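Local coordinates for glucose-6-phosphate isomerase like protein (Thermus thermophilus, PDB 1WIW) that probably interconverts phosphorylated sugars, as glucose-6-phosphate and mannose-6-phosphate isomerases of the PGI/PMI family do, and is built from SIS-type domains, at residues L161-L166 with G213-A218; V186-S191 with Y273-G278; E33-P38 with E62-L67. One frame throughout, in Å; residues are numbered along the deposited sequence.

Contact 1. Residues L161-L166 with G213-A218; sequences LERLPL and GDPLAA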
loop_
_atom_site.group_PDB
_atom_site.type_symbol
_atom_site.label_atom_id
_atom_site.label_comp_id
_atom_site.label_asym_id
_atom_site.label_seq_id
_atom_site.Cartn_x
_atom_site.Cartn_y
_atom_site.Cartn_z
ATOM N N LEU B 161 6.384 14.716 -15.711
ATOM C CA LEU B 161 6.745 14.206 -17.030
ATOM C C LEU B 161 8.123 13.546 -17.006
ATOM O O LEU B 161 9.113 14.164 -16.619
ATOM C CB LEU B 161 6.723 15.341 -18.062
ATOM C CG LEU B 161 7.165 15.006 -19.492
ATOM C CD1 LEU B 161 6.287 13.921 -20.081
ATOM C CD2 LEU B 161 7.104 16.264 -20.348
ATOM N N GLU B 162 8.164 12.279 -17.412
ATOM C CA GLU B 162 9.397 11.498 -17.454
ATOM C C GLU B 162 10.085 11.342 -16.102
ATOM O O GLU B 162 11.315 11.286 -16.006
ATOM C CB GLU B 162 10.358 12.093 -18.485
ATOM C CG GLU B 162 9.841 11.932 -19.908
ATOM C CD GLU B 162 10.785 12.482 -20.948
ATOM O OE1 GLU B 162 11.953 12.038 -20.987
ATOM O OE2 GLU B 162 10.355 13.356 -21.732
ATOM N N ARG B 163 9.273 11.279 -15.054
ATOM C CA ARG B 163 9.778 11.073 -13.705
ATOM C C ARG B 163 8.946 9.980 -13.067
ATOM O O ARG B 163 7.884 9.628 -13.577
ATOM C CB ARG B 163 9.672 12.343 -12.863
ATOM C CG ARG B 163 10.748 13.375 -13.161
ATOM C CD ARG B 163 10.931 14.282 -11.962
ATOM N NE ARG B 163 10.687 15.678 -12.292
ATOM C CZ ARG B 163 11.569 16.466 -12.892
ATOM N NH1 ARG B 163 12.762 15.994 -13.221
ATOM N NH2 ARG B 163 11.249 17.721 -13.173
ATOM N N LEU B 164 9.444 9.431 -11.966
ATOM C CA LEU B 164 8.736 8.389 -11.238
ATOM C C LEU B 164 8.180 9.064 -9.994
ATOM O O LEU B 164 8.911 9.317 -9.040
ATOM C CB LEU B 164 9.700 7.267 -10.835
ATOM C CG LEU B 164 9.106 6.136 -9.992
ATOM C CD1 LEU B 164 7.949 5.491 -10.740
ATOM C CD2 LEU B 164 10.188 5.102 -9.678
ATOM N N PRO B 165 6.882 9.395 -9.999
ATOM C CA PRO B 165 6.306 10.052 -8.825
ATOM C C PRO B 165 6.178 9.177 -7.586
ATOM O O PRO B 165 5.840 7.992 -7.659
ATOM C CB PRO B 165 4.954 10.565 -9.333
ATOM C CG PRO B 165 4.606 9.614 -10.419
ATOM C CD PRO B 165 5.920 9.350 -11.113
ATOM N N LEU B 166 6.476 9.786 -6.445
ATOM C CA LEU B 166 6.392 9.131 -5.150
ATOM C C LEU B 166 5.350 9.919 -4.361
ATOM O O LEU B 166 5.613 11.047 -3.941
ATOM C CB LEU B 166 7.754 9.181 -4.450
ATOM C CG LEU B 166 7.834 8.806 -2.966
ATOM C CD1 LEU B 166 7.194 7.451 -2.720
ATOM C CD2 LEU B 166 9.301 8.811 -2.531
ATOM N N GLY B 213 15.702 3.296 -13.247
ATOM C CA GLY B 213 14.393 3.966 -13.500
ATOM C C GLY B 213 14.511 5.477 -13.574
ATOM O O GLY B 213 15.574 6.035 -13.300
ATOM N N ASP B 214 13.419 6.141 -13.945
ATOM C CA ASP B 214 13.398 7.599 -14.054
ATOM C C ASP B 214 13.651 8.249 -12.698
ATOM O O ASP B 214 13.428 7.632 -11.652
ATOM C CB ASP B 214 12.037 8.077 -14.577
ATOM C CG ASP B 214 11.642 7.412 -15.881
ATOM O OD1 ASP B 214 12.431 7.475 -16.846
ATOM O OD2 ASP B 214 10.539 6.829 -15.939
ATOM N N PRO B 215 14.117 9.511 -12.695
ATOM C CA PRO B 215 14.377 10.203 -11.430
ATOM C C PRO B 215 13.082 10.376 -10.637
ATOM O O PRO B 215 12.009 10.552 -11.216
ATOM C CB PRO B 215 14.980 11.534 -11.879
ATOM C CG PRO B 215 14.350 11.755 -13.221
ATOM C CD PRO B 215 14.417 10.384 -13.843
ATOM N N LEU B 216 13.182 10.323 -9.316
ATOM C CA LEU B 216 12.008 10.452 -8.459
ATOM C C LEU B 216 11.445 11.868 -8.352
ATOM O O LEU B 216 12.174 12.856 -8.425
ATOM C CB LEU B 216 12.332 9.939 -7.057
ATOM C CG LEU B 216 12.564 8.435 -6.898
ATOM C CD1 LEU B 216 13.154 8.156 -5.529
ATOM C CD2 LEU B 216 11.246 7.686 -7.081
ATOM N N ALA B 217 10.132 11.945 -8.183
ATOM C CA ALA B 217 9.434 13.211 -8.011
ATOM C C ALA B 217 8.562 13.005 -6.778
ATOM O O ALA B 217 7.534 12.326 -6.835
ATOM C CB ALA B 217 8.565 13.515 -9.226
ATOM N N ALA B 218 8.985 13.562 -5.653
ATOM C CA ALA B 218 8.216 13.418 -4.429
ATOM C C ALA B 218 6.994 14.322 -4.495
ATOM O O ALA B 218 7.097 15.493 -4.865
ATOM C CB ALA B 218 9.071 13.773 -3.227
#
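Leu164 and Leu216 run alongside each other with their branches turned in one direction, from two neighbouring parallel strands of the C-terminal SIS domain sheet. Their branches meet as CD2 against CD2, with Leu164 CD2 3.8 Å from Leu216 CD2. Leu216 has CG anti to its carbonyl carbon (chi1 -69°), and from there its CD2 packs against both Leu164 CD2 and Leu164 O. Leu164 also packs on Leu164 of the second subunit, and Leu216 on Leu190 of that subunit, which places this face at the dimer contact.

Pro165 and Ala217 lie on the other face, where both touch Leu160 of helix 152-160. Just before the strands begin, Arg163 and Pro215 cross at about a right angle, Arg163 CG 3.9 Å from Pro215 CG. The arginine chain then bends at chi3, and NH1 forms a salt bridge with Asp239 while NE donates to Thr159 O.

The backbones are tied in parallel register. Leu164 N donates to Pro215 O at 2.9 Å, Ala217 N returns a bond to Leu164 O, and Leu166 N reaches Ala217 O at 2.8 Å. Leu164 O is also approached by the CA-H of Leu216, a second and softer contact on the same oxygen. The methyl of Ala217 lies beside the rim of the Arg163 guanidinium, close to the plane of that group, with Ala217 CB 3.7 Å from Arg163 CD.

Contact 2. Residues V186-S191 with Y273-G278; sequences VAKSLS and YGVDPG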
loop_
_atom_site.group_PDB
_atom_site.type_symbol
_atom_site.label_atom_id
_atom_site.label_comp_id
_atom_site.label_asym_id
_atom_site.label_seq_id
_atom_site.Cartn_x
_atom_site.Cartn_y
_atom_site.Cartn_z
ATOM N N VAL B 186 -5.408 6.446 -15.638
ATOM C CA VAL B 186 -5.598 7.628 -16.467
ATOM C C VAL B 186 -4.328 8.039 -17.212
ATOM O O VAL B 186 -4.352 8.221 -18.430
ATOM C CB VAL B 186 -6.098 8.810 -15.614
ATOM C CG1 VAL B 186 -6.195 10.081 -16.463
ATOM C CG2 VAL B 186 -7.458 8.473 -15.020
ATOM N N ALA B 187 -3.217 8.174 -16.489
ATOM C CA ALA B 187 -1.964 8.580 -17.120
ATOM C C ALA B 187 -1.199 7.400 -17.726
ATOM O O ALA B 187 -0.218 7.598 -18.444
ATOM C CB ALA B 187 -1.082 9.325 -16.108
ATOM N N LYS B 188 -1.662 6.181 -17.449
ATOM C CA LYS B 188 -1.031 4.973 -17.973
ATOM C C LYS B 188 0.450 4.974 -17.579
ATOM O O LYS B 188 1.304 4.452 -18.307
ATOM C CB LYS B 188 -1.157 4.937 -19.507
ATOM C CG LYS B 188 -2.563 5.226 -20.061
ATOM C CD LYS B 188 -3.582 4.197 -19.593
ATOM C CE LYS B 188 -4.923 4.353 -20.308
ATOM N NZ LYS B 188 -5.595 5.658 -20.030
ATOM N N SER B 189 0.737 5.558 -16.417
ATOM C CA SER B 189 2.105 5.684 -15.927
ATOM C C SER B 189 2.342 5.082 -14.550
ATOM O O SER B 189 1.437 4.981 -13.725
ATOM C CB SER B 189 2.517 7.164 -15.902
ATOM O OG SER B 189 2.437 7.743 -17.197
ATOM N N LEU B 190 3.591 4.702 -14.318
ATOM C CA LEU B 190 4.021 4.096 -13.072
ATOM C C LEU B 190 4.305 5.159 -12.010
ATOM O O LEU B 190 4.764 6.251 -12.327
ATOM C CB LEU B 190 5.293 3.284 -13.332
ATOM C CG LEU B 190 5.913 2.474 -12.196
ATOM C CD1 LEU B 190 4.994 1.315 -11.855
ATOM C CD2 LEU B 190 7.289 1.953 -12.621
ATOM N N SER B 191 4.021 4.826 -10.754
ATOM C CA SER B 191 4.282 5.703 -9.618
ATOM C C SER B 191 4.381 4.792 -8.406
ATOM O O SER B 191 4.052 3.606 -8.490
ATOM C CB SER B 191 3.150 6.718 -9.414
ATOM O OG SER B 191 1.926 6.086 -9.075
ATOM N N TYR B 273 2.017 12.587 -22.637
ATOM C CA TYR B 273 2.615 11.395 -23.236
ATOM C C TYR B 273 1.899 11.050 -24.541
ATOM O O TYR B 273 2.246 10.088 -25.216
ATOM C CB TYR B 273 2.532 10.197 -22.283
ATOM C CG TYR B 273 3.492 10.270 -21.119
ATOM C CD1 TYR B 273 4.850 10.506 -21.329
ATOM C CD2 TYR B 273 3.050 10.079 -19.806
ATOM C CE1 TYR B 273 5.745 10.549 -20.268
ATOM C CE2 TYR B 273 3.941 10.119 -18.734
ATOM C CZ TYR B 273 5.287 10.354 -18.976
ATOM O OH TYR B 273 6.182 10.380 -17.930
ATOM N N GLY B 274 0.886 11.838 -24.878
ATOM C CA GLY B 274 0.141 11.607 -26.102
ATOM C C GLY B 274 -0.701 10.348 -26.112
ATOM O O GLY B 274 -0.930 9.761 -27.168
ATOM N N VAL B 275 -1.153 9.907 -24.943
ATOM C CA VAL B 275 -1.989 8.716 -24.891
ATOM C C VAL B 275 -3.378 9.078 -24.399
ATOM O O VAL B 275 -3.576 10.096 -23.729
ATOM C CB VAL B 275 -1.399 7.619 -23.974
ATOM C CG1 VAL B 275 -0.066 7.133 -24.539
ATOM C CG2 VAL B 275 -1.238 8.145 -22.553
ATOM N N ASP B 276 -4.342 8.245 -24.755
ATOM C CA ASP B 276 -5.718 8.467 -24.362
ATOM C C ASP B 276 -5.858 8.235 -22.858
ATOM O O ASP B 276 -5.544 7.159 -22.359
ATOM C CB ASP B 276 -6.633 7.503 -25.117
ATOM C CG ASP B 276 -8.101 7.851 -24.966
ATOM O OD1 ASP B 276 -8.451 8.559 -23.998
ATOM O OD2 ASP B 276 -8.906 7.409 -25.812
ATOM N N PRO B 277 -6.320 9.254 -22.118
ATOM C CA PRO B 277 -6.506 9.153 -20.665
ATOM C C PRO B 277 -7.704 8.269 -20.303
ATOM O O PRO B 277 -7.829 7.806 -19.167
ATOM C CB PRO B 277 -6.711 10.604 -20.247
ATOM C CG PRO B 277 -7.411 11.193 -21.442
ATOM C CD PRO B 277 -6.642 10.608 -22.602
ATOM N N GLY B 278 -8.579 8.032 -21.280
ATOM C CA GLY B 278 -9.749 7.206 -21.038
ATOM C C GLY B 278 -9.409 5.726 -20.980
ATOM O O GLY B 278 -8.285 5.337 -21.295
#
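Lys188 reaches from the loop after helix 174-185 to the loop after helix 251-272, whose end at Gly274 is a Schellman motif; the two loops pack together in the C-terminal SIS domain.

The polar interactions gather on one ammonium group. Lys188 NZ meets a lone pair of Asp276 O at 2.8 Å, within the plane of that carbonyl, and donates to Gly278 O at 3.0 Å, this time from above the carbonyl plane. Arg185 O accepts from it as well. The lysine chain is bent at chi2 and at chi4 (-63°), the latter turning NZ in among these carbonyls, and the converging oxygens would probably favour the charged form. An alanine here would probably leave Asp276 O without this donor, strip Gly278 O of one of its bonds, and weaken the tie between the two loops. The 273-278 loop has a brace of its own: Asp276 OD1 accepts from Gly278 N, an Asx turn.

The apolar interactions flank this centre. Val186 CG1 packs on Pro277 CB at 3.9 Å, the two side chains crossing obliquely, and Leu17 of helix 17-23 touches both. Their backbones exchange paired CA-H...O contacts, Pro277 CA to Val186 O being the shorter. The Lys188 and Val275 side chains run past one another in opposing senses, CG against CG2.

The aromatic contact comes from Tyr273, whose OH hydrogen-bonds to Glu162 N. Ser189 OG donates to Ala187 O at 2.9 Å, and Ser189 OG itself lies obliquely against the Tyr273 ring, 3.2 Å from CE2.

Contact 3. Residues E33-P38 with E62-L67; sequences EAYPGP and EGTLFL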
loop_
_atom_site.group_PDB
_atom_site.type_symbol
_atom_site.label_atom_id
_atom_site.label_comp_id
_atom_site.label_asym_id
_atom_site.label_seq_id
_atom_site.Cartn_x
_atom_site.Cartn_y
_atom_site.Cartn_z
ATOM N N GLU B 33 -34.092 5.101 -0.347
ATOM C CA GLU B 33 -34.741 4.651 0.875
ATOM C C GLU B 33 -33.832 4.816 2.084
ATOM O O GLU B 33 -32.615 4.951 1.948
ATOM C CB GLU B 33 -35.178 3.191 0.728
ATOM C CG GLU B 33 -34.048 2.206 0.471
ATOM C CD GLU B 33 -34.556 0.869 -0.037
ATOM O OE1 GLU B 33 -33.769 -0.099 -0.073
ATOM O OE2 GLU B 33 -35.744 0.787 -0.411
ATOM N N ALA B 34 -34.435 4.814 3.269
ATOM C CA ALA B 34 -33.689 4.974 4.509
ATOM C C ALA B 34 -33.158 3.637 5.008
ATOM O O ALA B 34 -33.809 2.960 5.806
ATOM C CB ALA B 34 -34.574 5.611 5.572
ATOM N N TYR B 35 -31.975 3.260 4.535
ATOM C CA TYR B 35 -31.359 2.006 4.944
ATOM C C TYR B 35 -31.262 1.962 6.460
ATOM O O TYR B 35 -30.704 2.863 7.083
ATOM C CB TYR B 35 -29.969 1.879 4.321
ATOM C CG TYR B 35 -30.010 1.791 2.816
ATOM C CD1 TYR B 35 -30.392 0.612 2.181
ATOM C CD2 TYR B 35 -29.714 2.901 2.024
ATOM C CE1 TYR B 35 -30.482 0.538 0.794
ATOM C CE2 TYR B 35 -29.804 2.838 0.636
ATOM C CZ TYR B 35 -30.188 1.655 0.032
ATOM O OH TYR B 35 -30.287 1.589 -1.337
ATOM N N PRO B 36 -31.811 0.906 7.076
ATOM C CA PRO B 36 -31.779 0.759 8.532
ATOM C C PRO B 36 -30.368 0.573 9.074
ATOM O O PRO B 36 -29.611 -0.267 8.589
ATOM C CB PRO B 36 -32.654 -0.466 8.766
ATOM C CG PRO B 36 -32.363 -1.301 7.558
ATOM C CD PRO B 36 -32.425 -0.276 6.447
ATOM N N GLY B 37 -30.019 1.370 10.078
ATOM C CA GLY B 37 -28.707 1.264 10.682
ATOM C C GLY B 37 -28.702 0.107 11.660
ATOM O O GLY B 37 -29.757 -0.484 11.898
ATOM N N PRO B 38 -27.543 -0.253 12.237
ATOM C CA PRO B 38 -26.243 0.382 12.007
ATOM C C PRO B 38 -25.747 0.137 10.582
ATOM O O PRO B 38 -26.247 -0.751 9.886
ATOM C CB PRO B 38 -25.354 -0.271 13.061
ATOM C CG PRO B 38 -25.913 -1.647 13.140
ATOM C CD PRO B 38 -27.404 -1.398 13.153
ATOM N N GLU B 62 -26.096 -6.772 12.180
ATOM C CA GLU B 62 -27.444 -6.218 12.087
ATOM C C GLU B 62 -27.467 -4.956 11.224
ATOM O O GLU B 62 -26.426 -4.354 10.958
ATOM C CB GLU B 62 -27.962 -5.875 13.485
ATOM C CG GLU B 62 -27.084 -4.871 14.225
ATOM C CD GLU B 62 -27.710 -4.356 15.510
ATOM O OE1 GLU B 62 -27.077 -3.515 16.185
ATOM O OE2 GLU B 62 -28.835 -4.787 15.845
ATOM N N GLY B 63 -28.662 -4.558 10.799
ATOM C CA GLY B 63 -28.795 -3.361 9.987
ATOM C C GLY B 63 -28.528 -3.562 8.505
ATOM O O GLY B 63 -29.103 -4.449 7.872
ATOM N N THR B 64 -27.653 -2.731 7.950
ATOM C CA THR B 64 -27.324 -2.818 6.535
ATOM C C THR B 64 -25.823 -2.924 6.297
ATOM O O THR B 64 -25.025 -2.231 6.929
ATOM C CB THR B 64 -27.829 -1.583 5.758
ATOM O OG1 THR B 64 -29.243 -1.444 5.933
ATOM C CG2 THR B 64 -27.526 -1.727 4.276
ATOM N N LEU B 65 -25.453 -3.804 5.376
ATOM C CA LEU B 65 -24.059 -4.000 5.012
ATOM C C LEU B 65 -23.951 -3.619 3.543
ATOM O O LEU B 65 -24.548 -4.264 2.683
ATOM C CB LEU B 65 -23.650 -5.464 5.221
ATOM C CG LEU B 65 -22.232 -5.927 4.853
ATOM C CD1 LEU B 65 -22.088 -6.015 3.346
ATOM C CD2 LEU B 65 -21.193 -4.981 5.443
ATOM N N PHE B 66 -23.216 -2.548 3.265
ATOM C CA PHE B 66 -23.033 -2.099 1.894
ATOM C C PHE B 66 -21.820 -2.793 1.294
ATOM O O PHE B 66 -20.691 -2.608 1.748
ATOM C CB PHE B 66 -22.847 -0.584 1.852
ATOM C CG PHE B 66 -24.077 0.183 2.226
ATOM C CD1 PHE B 66 -25.184 0.202 1.384
ATOM C CD2 PHE B 66 -24.139 0.876 3.429
ATOM C CE1 PHE B 66 -26.339 0.899 1.735
ATOM C CE2 PHE B 66 -25.290 1.576 3.792
ATOM C CZ PHE B 66 -26.391 1.586 2.944
ATOM N N LEU B 67 -22.069 -3.606 0.275
ATOM C CA LEU B 67 -21.013 -4.348 -0.404
ATOM C C LEU B 67 -20.689 -3.586 -1.684
ATOM O O LEU B 67 -21.426 -3.677 -2.659
ATOM C CB LEU B 67 -21.522 -5.753 -0.728
ATOM C CG LEU B 67 -20.557 -6.937 -0.667
ATOM C CD1 LEU B 67 -19.839 -6.952 0.674
ATOM C CD2 LEU B 67 -21.343 -8.232 -0.872
#
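Tyr35 presents one face of its ring to the edge of Phe66, a T-shaped pair whose planes meet at 83° with centroids 5.1 Å apart. Phe66 CE1 stands over the centre of the tyrosine ring, and CZ comes 3.6 Å from Tyr35 CG. On the opposite face lies Glu33 CG, offset toward the rim, so the ring is held between an aromatic edge and an aliphatic chain. The phenylalanine has Thr64 CG2 over one of its own faces, again toward the rim. Val92 of strand 90-95 touches both rings, as does Ala121 of helix 110-121, which adds Phe117 against Tyr35 and Leu118 against Phe66.

Thr64 links the rings to the polar part of the contact. With OG1 beside the backbone N (chi1 -57°), its hydroxyl donates to Pro36 O at 2.9 Å, tilted only modestly from the carbonyl plane. Thr64 N donates to Pro38 O at 3.1 Å, nearly along the C=O axis and almost straight. Two bonds from one residue therefore grip the loop at two carbonyls.

Farther out, Pro38 crosses Glu62 at about a right angle, its CG and CD resting on Glu62 CG at 3.6 Å. A cis peptide bond precedes Pro38. Between these pairs Gly63 passes so close that a side chain would collide with Pro38 O and the Gly37 carbonyl carbon. The loop here leads directly into strand 39-45, which runs beside strand 64-70 in the parallel sheet of the N-terminal SIS-type domain, an alpha/beta fold with helices packed on the sheet.

Overall arrangement
Contact 3 closes first along the chain and joins the loop before strand 39-45 to strand 64-70, in the parallel sheet of the N-terminal SIS-type domain. Contacts 1 and 2 follow within the C-terminal SIS domain, their segments alternating along the sequence. Their centres are about 14 Å apart, and they touch where Leu161 packs on Tyr273 and Pro165 on Ser191; both also meet the second subunit. Contact 3 lies on the opposite side of the chain's centre, its centre about 43 Å from that of contact 1 and about 38 Å from that of contact 2. Each SIS-type region thus has its own parallel sheet, while the C-terminal pair of contacts adjoins the dimer interface.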